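Local coordinates for radical SAM domain protein (Methanothrix thermoacetophila, PDB 6Y1X) that is the radical SAM enzyme NifB, a [4Fe-4S] carbide synthase that probably builds the precursor of the nitrogenase iron-molybdenum cofactor, at residues A[69-74]-A[80-85]. Sequence-based numbering, arbitrary orientation.
Sequences DFDCVN and VTSRVL. With SF4 (iron/sulfur cluster), chain D.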
loop_
_atom_site.group_PDB
_atom_site.type_symbol
_atom_site.label_atom_id
_atom_site.label_comp_id
_atom_site.label_asym_id
_atom_site.label_seq_id
_atom_site.Cartn_x
_atom_site.Cartn_y
_atom_site.Cartn_z
ATOM N N ASP A 69 -3.485 -9.369 -14.203
ATOM C CA ASP A 69 -3.349 -10.802 -13.948
ATOM C C ASP A 69 -2.579 -11.077 -12.665
ATOM O O ASP A 69 -2.756 -12.133 -12.044
ATOM C CB ASP A 69 -2.627 -11.479 -15.115
ATOM C CG ASP A 69 -3.455 -11.515 -16.383
ATOM O OD1 ASP A 69 -4.636 -11.104 -16.348
ATOM O OD2 ASP A 69 -2.910 -11.956 -17.420
ATOM N N PHE A 70 -1.720 -10.151 -12.257
ATOM C CA PHE A 70 -0.755 -10.392 -11.199
ATOM C C PHE A 70 -1.110 -9.592 -9.951
ATOM O O PHE A 70 -1.651 -8.484 -10.036
ATOM C CB PHE A 70 0.663 -10.053 -11.667
ATOM C CG PHE A 70 1.058 -10.746 -12.946
ATOM C CD1 PHE A 70 1.065 -12.129 -13.030
ATOM C CD2 PHE A 70 1.434 -10.014 -14.056
ATOM C CE1 PHE A 70 1.422 -12.759 -14.195
ATOM C CE2 PHE A 70 1.797 -10.644 -15.229
ATOM C CZ PHE A 70 1.793 -12.018 -15.298
ATOM N N ASP A 71 -0.825 -10.188 -8.791
ATOM C CA ASP A 71 -1.089 -9.545 -7.509
ATOM C C ASP A 71 -0.529 -8.130 -7.498
ATOM O O ASP A 71 0.574 -7.884 -7.996
ATOM C CB ASP A 71 -0.465 -10.344 -6.364
ATOM C CG ASP A 71 -1.118 -11.692 -6.172
ATOM O OD1 ASP A 71 -2.016 -12.045 -6.966
ATOM O OD2 ASP A 71 -0.747 -12.383 -5.203
ATOM N N CYS A 72 -1.321 -7.199 -6.958
ATOM C CA CYS A 72 -1.000 -5.775 -6.954
ATOM C C CYS A 72 0.483 -5.529 -6.711
ATOM O O CYS A 72 0.992 -5.753 -5.608
ATOM C CB CYS A 72 -1.834 -5.050 -5.900
ATOM S SG CYS A 72 -1.416 -3.305 -5.760
ATOM N N VAL A 73 1.187 -5.068 -7.747
ATOM C CA VAL A 73 2.637 -4.966 -7.687
ATOM C C VAL A 73 3.112 -3.846 -6.771
ATOM O O VAL A 73 4.312 -3.756 -6.490
ATOM C CB VAL A 73 3.171 -4.802 -9.129
ATOM C CG1 VAL A 73 2.697 -3.487 -9.735
ATOM C CG2 VAL A 73 4.689 -4.977 -9.206
ATOM N N ASN A 74 2.207 -3.009 -6.261
ATOM C CA ASN A 74 2.626 -2.022 -5.269
ATOM C C ASN A 74 3.075 -2.690 -3.979
ATOM O O ASN A 74 3.934 -2.153 -3.271
ATOM C CB ASN A 74 1.499 -1.033 -4.969
ATOM C CG ASN A 74 1.166 -0.147 -6.149
ATOM O OD1 ASN A 74 2.004 0.087 -7.020
ATOM N ND2 ASN A 74 -0.062 0.358 -6.182
ATOM N N VAL A 80 3.212 -12.502 -9.779
ATOM C CA VAL A 80 2.661 -13.504 -8.870
ATOM C C VAL A 80 1.159 -13.568 -9.082
ATOM O O VAL A 80 0.496 -12.531 -9.205
ATOM C CB VAL A 80 3.000 -13.174 -7.403
ATOM C CG1 VAL A 80 2.312 -14.149 -6.455
ATOM C CG2 VAL A 80 4.497 -13.215 -7.194
ATOM N N THR A 81 0.615 -14.781 -9.092
ATOM C CA THR A 81 -0.823 -15.025 -9.166
ATOM C C THR A 81 -1.249 -15.792 -7.920
ATOM O O THR A 81 -0.941 -16.979 -7.785
ATOM C CB THR A 81 -1.186 -15.789 -10.439
ATOM O OG1 THR A 81 -0.796 -15.020 -11.583
ATOM C CG2 THR A 81 -2.679 -16.054 -10.499
ATOM N N SER A 82 -1.949 -15.128 -7.008
ATOM C CA SER A 82 -2.414 -15.799 -5.803
ATOM C C SER A 82 -3.786 -16.419 -6.030
ATOM O O SER A 82 -4.616 -15.902 -6.783
ATOM C CB SER A 82 -2.491 -14.827 -4.623
ATOM O OG SER A 82 -1.202 -14.442 -4.176
ATOM N N ARG A 83 -4.011 -17.546 -5.366
ATOM C CA ARG A 83 -5.357 -18.083 -5.245
ATOM C C ARG A 83 -6.198 -17.166 -4.367
ATOM O O ARG A 83 -5.799 -16.823 -3.252
ATOM C CB ARG A 83 -5.293 -19.489 -4.652
ATOM C CG ARG A 83 -6.635 -20.107 -4.355
ATOM C CD ARG A 83 -6.478 -21.378 -3.532
ATOM N NE ARG A 83 -7.744 -21.818 -2.948
ATOM N N VAL A 84 -7.360 -16.761 -4.875
ATOM C CA VAL A 84 -8.240 -15.878 -4.118
ATOM C C VAL A 84 -8.942 -16.696 -3.043
ATOM O O VAL A 84 -9.484 -17.771 -3.322
ATOM C CB VAL A 84 -9.250 -15.189 -5.048
ATOM C CG1 VAL A 84 -10.208 -14.319 -4.243
ATOM C CG2 VAL A 84 -8.525 -14.368 -6.099
ATOM N N LEU A 85 -8.970 -16.170 -1.823
ATOM C CA LEU A 85 -9.609 -16.828 -0.692
ATOM C C LEU A 85 -10.872 -16.086 -0.282
ATOM O O LEU A 85 -10.921 -14.852 -0.327
ATOM C CB LEU A 85 -8.655 -16.909 0.501
ATOM C CG LEU A 85 -7.358 -17.692 0.298
ATOM C CD1 LEU A 85 -6.575 -17.761 1.597
ATOM C CD2 LEU A 85 -7.668 -19.095 -0.209
HETATM FE FE1 SF4 D . -2.648 -2.928 -10.334
HETATM FE FE2 SF4 D . -2.510 -0.383 -9.463
HETATM FE FE3 SF4 D . -2.330 -2.438 -7.684
HETATM FE FE4 SF4 D . -4.705 -1.869 -8.898
HETATM S S1 SF4 D . -3.568 -0.515 -7.426
HETATM S S2 SF4 D . -3.784 -3.957 -8.620
HETATM S S3 SF4 D . -4.022 -1.204 -10.990
HETATM S S4 SF4 D . -0.822 -1.941 -9.343
HETATM O O HOH W 1 2.592 -9.649 -8.873
#
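In the radical SAM cluster loop, where Cys-59, Cys-63 and Cys-66 form the CX3CX2C motif and Cys-72 is a further cluster ligand, Asp-71 ties the chain to a later part of the same loop. The backbone N of Asp-71 donates to Val-80 O (2.7 Å) in a nearly straight bond, and a water links Asp-71 O to Val-80 N. OD1 of the Asp-71 carboxylate accepts Ser-82 N at 3.1 Å on its syn side, 28° out of the carboxylate plane; OD2 lies beside Ser-82 OG, modelled too close (2.3 Å) to be taken literally. Asp-71 CG stands anti to its own carbonyl carbon (chi1 -67°), which turns the carboxylate toward Ser-82. The Phe-70 ring presents its edge to Val-80 O, and its CD1 lies 3.7 Å from Thr-81 OG1. An alanine in place of Phe-70 is likely to leave Thr-81 OG1 without this aromatic neighbour and to uncover Asp-69 CB, which lies over the ring face. Cys-72, next after Asp-71, binds a cluster iron (SG to FE3 2.3 Å). Both segments run between strand 61-63 and helix 87-100; backbone bonds join Cys-72 to Pro-112, beyond strand 104-109, and Leu-85 to Pro-54, just after strand 49-52.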